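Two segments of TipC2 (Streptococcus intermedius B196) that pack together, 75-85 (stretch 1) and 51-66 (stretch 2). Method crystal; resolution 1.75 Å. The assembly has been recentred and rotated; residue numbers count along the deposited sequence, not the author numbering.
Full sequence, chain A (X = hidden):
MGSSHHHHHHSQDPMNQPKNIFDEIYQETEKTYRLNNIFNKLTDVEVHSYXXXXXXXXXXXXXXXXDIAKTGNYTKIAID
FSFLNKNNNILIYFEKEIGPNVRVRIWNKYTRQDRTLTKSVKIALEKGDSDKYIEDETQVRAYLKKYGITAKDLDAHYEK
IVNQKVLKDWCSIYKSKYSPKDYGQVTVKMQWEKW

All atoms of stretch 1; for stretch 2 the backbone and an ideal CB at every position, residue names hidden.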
# COMPACT_ATOMS: atom_id res chain seq x y z
N THR A 75 2.13 3.77 -12.28
CA THR A 75 0.87 4.37 -12.69
C THR A 75 -0.00 4.76 -11.50
O THR A 75 -0.94 5.56 -11.68
CB THR A 75 0.09 3.39 -13.59
OG1 THR A 75 -0.13 2.16 -12.89
CG2 THR A 75 0.88 3.10 -14.85
N LYS A 76 0.26 4.20 -10.32
CA LYS A 76 -0.58 4.45 -9.15
C LYS A 76 0.18 4.07 -7.90
O LYS A 76 0.84 3.02 -7.86
CB LYS A 76 -1.89 3.65 -9.23
CG LYS A 76 -2.87 3.98 -8.13
CD LYS A 76 -4.25 3.38 -8.45
CE LYS A 76 -5.27 3.87 -7.45
NZ LYS A 76 -6.65 3.31 -7.75
N ILE A 77 0.06 4.88 -6.86
CA ILE A 77 0.54 4.54 -5.53
C ILE A 77 -0.51 5.03 -4.56
O ILE A 77 -0.88 6.21 -4.60
CB ILE A 77 1.92 5.18 -5.21
CG1 ILE A 77 2.96 4.93 -6.30
CG2 ILE A 77 2.42 4.69 -3.80
CD1 ILE A 77 4.21 5.87 -6.21
N ALA A 78 -1.01 4.15 -3.70
CA ALA A 78 -2.17 4.53 -2.89
C ALA A 78 -2.10 3.87 -1.53
O ALA A 78 -1.44 2.83 -1.34
CB ALA A 78 -3.47 4.15 -3.62
N ILE A 79 -2.74 4.51 -0.55
CA ILE A 79 -2.86 3.95 0.80
C ILE A 79 -4.33 4.01 1.18
O ILE A 79 -4.91 5.09 1.20
CB ILE A 79 -2.04 4.73 1.85
CG1 ILE A 79 -0.59 4.96 1.37
CG2 ILE A 79 -2.10 3.97 3.19
CD1 ILE A 79 0.20 5.93 2.28
N ASP A 80 -4.93 2.86 1.47
CA ASP A 80 -6.32 2.82 1.92
C ASP A 80 -6.36 2.44 3.39
O ASP A 80 -5.61 1.58 3.82
CB ASP A 80 -7.15 1.79 1.13
CG ASP A 80 -7.48 2.26 -0.26
OD1 ASP A 80 -7.62 3.47 -0.45
OD2 ASP A 80 -7.53 1.44 -1.21
N PHE A 81 -7.27 3.04 4.15
CA PHE A 81 -7.44 2.73 5.57
C PHE A 81 -8.80 2.09 5.82
O PHE A 81 -9.81 2.62 5.34
CB PHE A 81 -7.35 4.03 6.38
CG PHE A 81 -5.97 4.60 6.39
CD1 PHE A 81 -5.52 5.38 5.33
CD2 PHE A 81 -5.10 4.32 7.44
CE1 PHE A 81 -4.20 5.91 5.29
CE2 PHE A 81 -3.78 4.82 7.43
CZ PHE A 81 -3.32 5.61 6.33
N SER A 82 -8.82 0.95 6.52
CA SER A 82 -10.09 0.29 6.87
C SER A 82 -10.14 0.28 8.38
O SER A 82 -9.44 -0.51 9.02
CB SER A 82 -10.19 -1.13 6.31
OG SER A 82 -10.14 -1.10 4.89
N PHE A 83 -10.92 1.18 8.94
CA PHE A 83 -10.98 1.28 10.40
C PHE A 83 -12.13 0.51 11.01
O PHE A 83 -12.09 0.19 12.22
CB PHE A 83 -11.16 2.74 10.83
CG PHE A 83 -10.05 3.66 10.44
CD1 PHE A 83 -8.72 3.33 10.68
CD2 PHE A 83 -10.36 4.92 9.87
CE1 PHE A 83 -7.70 4.21 10.35
CE2 PHE A 83 -9.34 5.79 9.54
CZ PHE A 83 -8.01 5.46 9.78
N LEU A 84 -13.18 0.25 10.25
CA LEU A 84 -14.46 -0.15 10.83
C LEU A 84 -14.72 -1.65 10.78
O LEU A 84 -15.63 -2.12 11.48
CB LEU A 84 -15.61 0.55 10.08
CG LEU A 84 -16.13 1.89 10.56
CD1 LEU A 84 -15.07 2.81 11.10
CD2 LEU A 84 -16.97 2.57 9.45
N ASN A 85 -14.02 -2.41 9.94
CA ASN A 85 -14.35 -3.81 9.72
C ASN A 85 -13.60 -4.70 10.72
O ASN A 85 -12.73 -4.24 11.46
CB ASN A 85 -14.01 -4.23 8.29
CG ASN A 85 -12.55 -4.02 7.96
OD1 ASN A 85 -11.91 -3.07 8.46
ND2 ASN A 85 -12.00 -4.88 7.10
N UNK A 51 -17.04 6.76 0.76
CA UNK A 51 -18.10 6.26 1.61
C UNK A 51 -17.76 4.88 2.18
O UNK A 51 -17.34 3.98 1.45
CB UNK A 51 -19.41 6.20 0.83
N UNK A 52 -17.97 4.70 3.50
CA UNK A 52 -17.77 3.39 4.11
C UNK A 52 -18.90 2.46 3.70
O UNK A 52 -20.08 2.80 3.80
CB UNK A 52 -17.69 3.50 5.63
N UNK A 53 -18.53 1.25 3.30
CA UNK A 53 -19.56 0.26 2.96
C UNK A 53 -20.46 -0.10 4.16
O UNK A 53 -21.65 -0.36 3.98
CB UNK A 53 -18.89 -1.01 2.42
N UNK A 54 -19.92 -0.11 5.38
CA UNK A 54 -20.66 -0.65 6.53
C UNK A 54 -21.47 0.39 7.27
O UNK A 54 -22.28 0.03 8.13
CB UNK A 54 -19.69 -1.31 7.51
N UNK A 55 -21.24 1.68 7.01
CA UNK A 55 -21.92 2.75 7.73
C UNK A 55 -22.12 3.89 6.75
O UNK A 55 -21.18 4.62 6.42
CB UNK A 55 -21.13 3.20 8.96
N UNK A 56 -23.36 4.07 6.32
CA UNK A 56 -23.64 5.08 5.33
C UNK A 56 -23.32 6.48 5.83
O UNK A 56 -23.23 7.41 5.03
CB UNK A 56 -25.11 5.00 4.90
N UNK A 57 -23.14 6.66 7.14
CA UNK A 57 -22.88 7.98 7.70
C UNK A 57 -21.39 8.31 7.82
O UNK A 57 -21.05 9.38 8.35
CB UNK A 57 -23.54 8.09 9.08
N UNK A 58 -20.49 7.47 7.30
CA UNK A 58 -19.05 7.65 7.51
C UNK A 58 -18.26 7.48 6.22
O UNK A 58 -18.64 6.71 5.33
CB UNK A 58 -18.54 6.66 8.56
N UNK A 59 -17.11 8.13 6.18
CA UNK A 59 -16.17 8.06 5.08
C UNK A 59 -14.82 7.61 5.57
O UNK A 59 -14.42 7.95 6.70
CB UNK A 59 -16.06 9.41 4.37
N UNK A 60 -14.12 6.76 4.72
CA UNK A 60 -12.75 6.39 5.11
C UNK A 60 -11.74 7.17 4.31
O UNK A 60 -12.05 7.62 3.21
CB UNK A 60 -12.51 4.89 4.92
N UNK A 61 -10.56 7.41 4.88
CA UNK A 61 -9.52 8.16 4.16
C UNK A 61 -8.73 7.23 3.24
O UNK A 61 -8.48 6.05 3.54
CB UNK A 61 -8.58 8.85 5.14
N UNK A 62 -8.37 7.79 2.09
CA UNK A 62 -7.57 7.11 1.08
C UNK A 62 -6.58 8.13 0.54
O UNK A 62 -6.96 9.28 0.30
CB UNK A 62 -8.44 6.52 -0.03
N UNK A 63 -5.32 7.72 0.42
CA UNK A 63 -4.22 8.59 0.02
C UNK A 63 -3.81 8.19 -1.38
O UNK A 63 -3.64 6.99 -1.66
CB UNK A 63 -3.04 8.50 0.99
N UNK A 64 -3.67 9.16 -2.27
CA UNK A 64 -3.32 8.88 -3.66
C UNK A 64 -2.13 9.75 -4.04
O UNK A 64 -2.21 10.99 -3.91
CB UNK A 64 -4.50 9.13 -4.59
N UNK A 65 -1.05 9.14 -4.53
CA UNK A 65 0.08 9.96 -4.96
C UNK A 65 -0.28 10.75 -6.21
O UNK A 65 -0.87 10.22 -7.15
CB UNK A 65 1.31 9.09 -5.22
N UNK A 66 0.10 12.03 -6.21
CA UNK A 66 -0.12 12.92 -7.34
C UNK A 66 0.76 12.51 -8.52
O UNK A 66 1.85 11.97 -8.36
CB UNK A 66 0.16 14.37 -6.94

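Residues 75-82 belong to a strand antiparallel to the later part of stretch 2; beyond it, Phe83 and Leu84 meet stretch 2, Leu84 against the earlier segment. Position 51 has nothing of stretch 1 near its ideal CB, so almost any residue would suit; it is Gln51. Position 52 directs its CB toward the loop, 4.0 Å from Leu84 CD2, while the backbone N atoms of Phe83 and Leu84 lie farther off, within range of a longer acceptor or a water. An aliphatic chain or an acceptor would fit. Glu52 approaches Leu84 CD2 with CG at 3.7 Å and CD at 3.4 Å, and its carboxylate reaches the loop through two waters, one accepting from Leu84 N and the other from Phe83 N while donating to Phe81 O.

Position 53 points sideways into open space, where many residues would suit; it is Tyr53, poorly ordered. Position 54 faces Leu84 and asks for little, small or polar residues included; Ser54 places OG 3.7 Å from Leu84 CD2. The CB of 55 comes 4.2 Å from Leu84 CD2, and the chain then turns, which favours Asp, Asn or Ser. Asp55 opens a type I turn, its OD1 accepting from the backbone N and the side chain of position 57. Positions 56 and 57, in the middle of that turn, are out of reach of stretch 1 and suit small polar residues: Asp56 and Ser57. At 58 the CB again points toward Leu84, so a long chain with an apolar stem is suitable. Lys58 lays CD 3.9 Å from Leu84 CD2, and its NZ makes a long salt bridge, 3.7 Å, to Asp55 OD2. Leu84 is thus bordered by four residues.

Position 59 points away and sets no demand; it is Phe59. At 60 the CB faces Phe81 O, and Asp80 lies beyond, so a broad or polar side chain could serve. Tyr60, with chi1 p, brings its ring edge to Asp80 OD1, 4.3 Å from CE1. Position 61 has phi -83°, compatible with proline, and its neighbours are the rings of Phe81 and Phe83, so a compact apolar residue fits. Pro61 sets CD 3.6 Å from Phe83 CE2 and CG 3.9 Å from Phe81 CB, while its O accepts from Phe81 N at 3.3 Å.

The ideal CB of 62 is only 3.2 Å from Asp80 OD1, favouring a small donor such as Ser or Thr. Ser62 OG donates to Asp80 OD1 at 2.6 Å. Position 63 shares a face with Ile79, with Phe81 close by, and calls for an aliphatic residue. Ile63 packs CB to CB against Ile79 at 3.9 Å; its N and O pair with Ile79 O and N. Position 64 sits beside Ala78, whose small side chain leaves room for a larger apolar partner. Leu64 reaches with CD1 to Ala78 CB, 4.2 Å, and Lys76 CE, 3.8 Å. At 65, facing Ile77, an apolar or aromatic residue suits; Tyr65 rests CD1 3.6 Å from Ile77 CG2. Position 66 points away, suits many residues, and is Lys66.

Stretch 2 51-66: QEYSDDSKFYPSILYK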
# COMPACT_ATOMS: atom_id res chain seq x y z
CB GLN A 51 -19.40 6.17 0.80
CG GLN A 51 -20.53 5.59 1.59
CD GLN A 51 -21.12 6.60 2.58
OE1 GLN A 51 -21.01 6.43 3.80
NE2 GLN A 51 -21.75 7.64 2.05
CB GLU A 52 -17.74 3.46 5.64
CG GLU A 52 -16.53 4.24 6.20
CD GLU A 52 -15.35 3.32 6.54
OE1 GLU A 52 -15.37 2.12 6.16
OE2 GLU A 52 -14.43 3.84 7.21
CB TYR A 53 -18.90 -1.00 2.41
CG TYR A 53 -19.88 -2.12 2.20
CD1 TYR A 53 -20.75 -2.12 1.11
CD2 TYR A 53 -19.93 -3.19 3.09
CE1 TYR A 53 -21.66 -3.16 0.91
CE2 TYR A 53 -20.84 -4.23 2.90
CZ TYR A 53 -21.69 -4.21 1.82
OH TYR A 53 -22.58 -5.24 1.64
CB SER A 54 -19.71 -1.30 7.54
OG SER A 54 -18.89 -0.29 8.12
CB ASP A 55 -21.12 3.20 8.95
CG ASP A 55 -21.93 4.06 9.90
OD1 ASP A 55 -22.88 4.73 9.45
OD2 ASP A 55 -21.59 4.08 11.10
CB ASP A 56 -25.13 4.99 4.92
CG ASP A 56 -25.49 5.96 3.81
OD1 ASP A 56 -25.09 5.71 2.65
OD2 ASP A 56 -26.15 7.00 4.11
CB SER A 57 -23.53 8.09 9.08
OG SER A 57 -22.73 7.47 10.07
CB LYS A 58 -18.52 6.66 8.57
CG LYS A 58 -19.14 6.85 9.95
CD LYS A 58 -18.58 5.85 10.95
CE LYS A 58 -19.25 5.98 12.31
NZ LYS A 58 -18.68 4.96 13.24
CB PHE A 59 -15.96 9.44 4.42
CG PHE A 59 -17.19 9.96 3.76
CD1 PHE A 59 -18.12 10.71 4.47
CD2 PHE A 59 -17.45 9.67 2.42
CE1 PHE A 59 -19.30 11.18 3.85
CE2 PHE A 59 -18.62 10.14 1.79
CZ PHE A 59 -19.55 10.90 2.51
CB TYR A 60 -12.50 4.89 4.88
CG TYR A 60 -12.56 4.45 3.43
CD1 TYR A 60 -11.41 4.43 2.63
CD2 TYR A 60 -13.75 3.95 2.88
CE1 TYR A 60 -11.45 3.97 1.33
CE2 TYR A 60 -13.79 3.49 1.55
CZ TYR A 60 -12.63 3.51 0.80
OH TYR A 60 -12.59 3.05 -0.50
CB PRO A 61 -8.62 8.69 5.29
CG PRO A 61 -8.71 7.64 6.35
CD PRO A 61 -10.09 6.96 6.21
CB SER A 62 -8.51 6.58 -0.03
OG SER A 62 -7.80 5.96 -1.08
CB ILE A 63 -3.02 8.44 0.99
CG1 ILE A 63 -3.46 8.56 2.47
CG2 ILE A 63 -1.89 9.39 0.60
CD1 ILE A 63 -4.24 9.89 2.82
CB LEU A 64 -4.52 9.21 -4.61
CG LEU A 64 -4.29 8.89 -6.08
CD1 LEU A 64 -4.20 7.32 -6.20
CD2 LEU A 64 -5.43 9.39 -6.99
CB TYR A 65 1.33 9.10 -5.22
CG TYR A 65 2.09 8.92 -3.94
CD1 TYR A 65 1.61 8.07 -2.94
CD2 TYR A 65 3.25 9.65 -3.69
CE1 TYR A 65 2.28 7.93 -1.69
CE2 TYR A 65 3.93 9.54 -2.46
CZ TYR A 65 3.44 8.68 -1.48
OH TYR A 65 4.09 8.55 -0.28
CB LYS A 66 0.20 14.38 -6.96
CG LYS A 66 -0.67 14.98 -5.84
CD LYS A 66 -0.14 16.35 -5.35
CE LYS A 66 -1.05 16.97 -4.27
NZ LYS A 66 -0.46 18.30 -3.74
O HOH W 1 -13.60 0.23 7.43
O HOH W 2 -12.02 3.15 7.49
O HOH W 3 -1.16 7.49 -7.77
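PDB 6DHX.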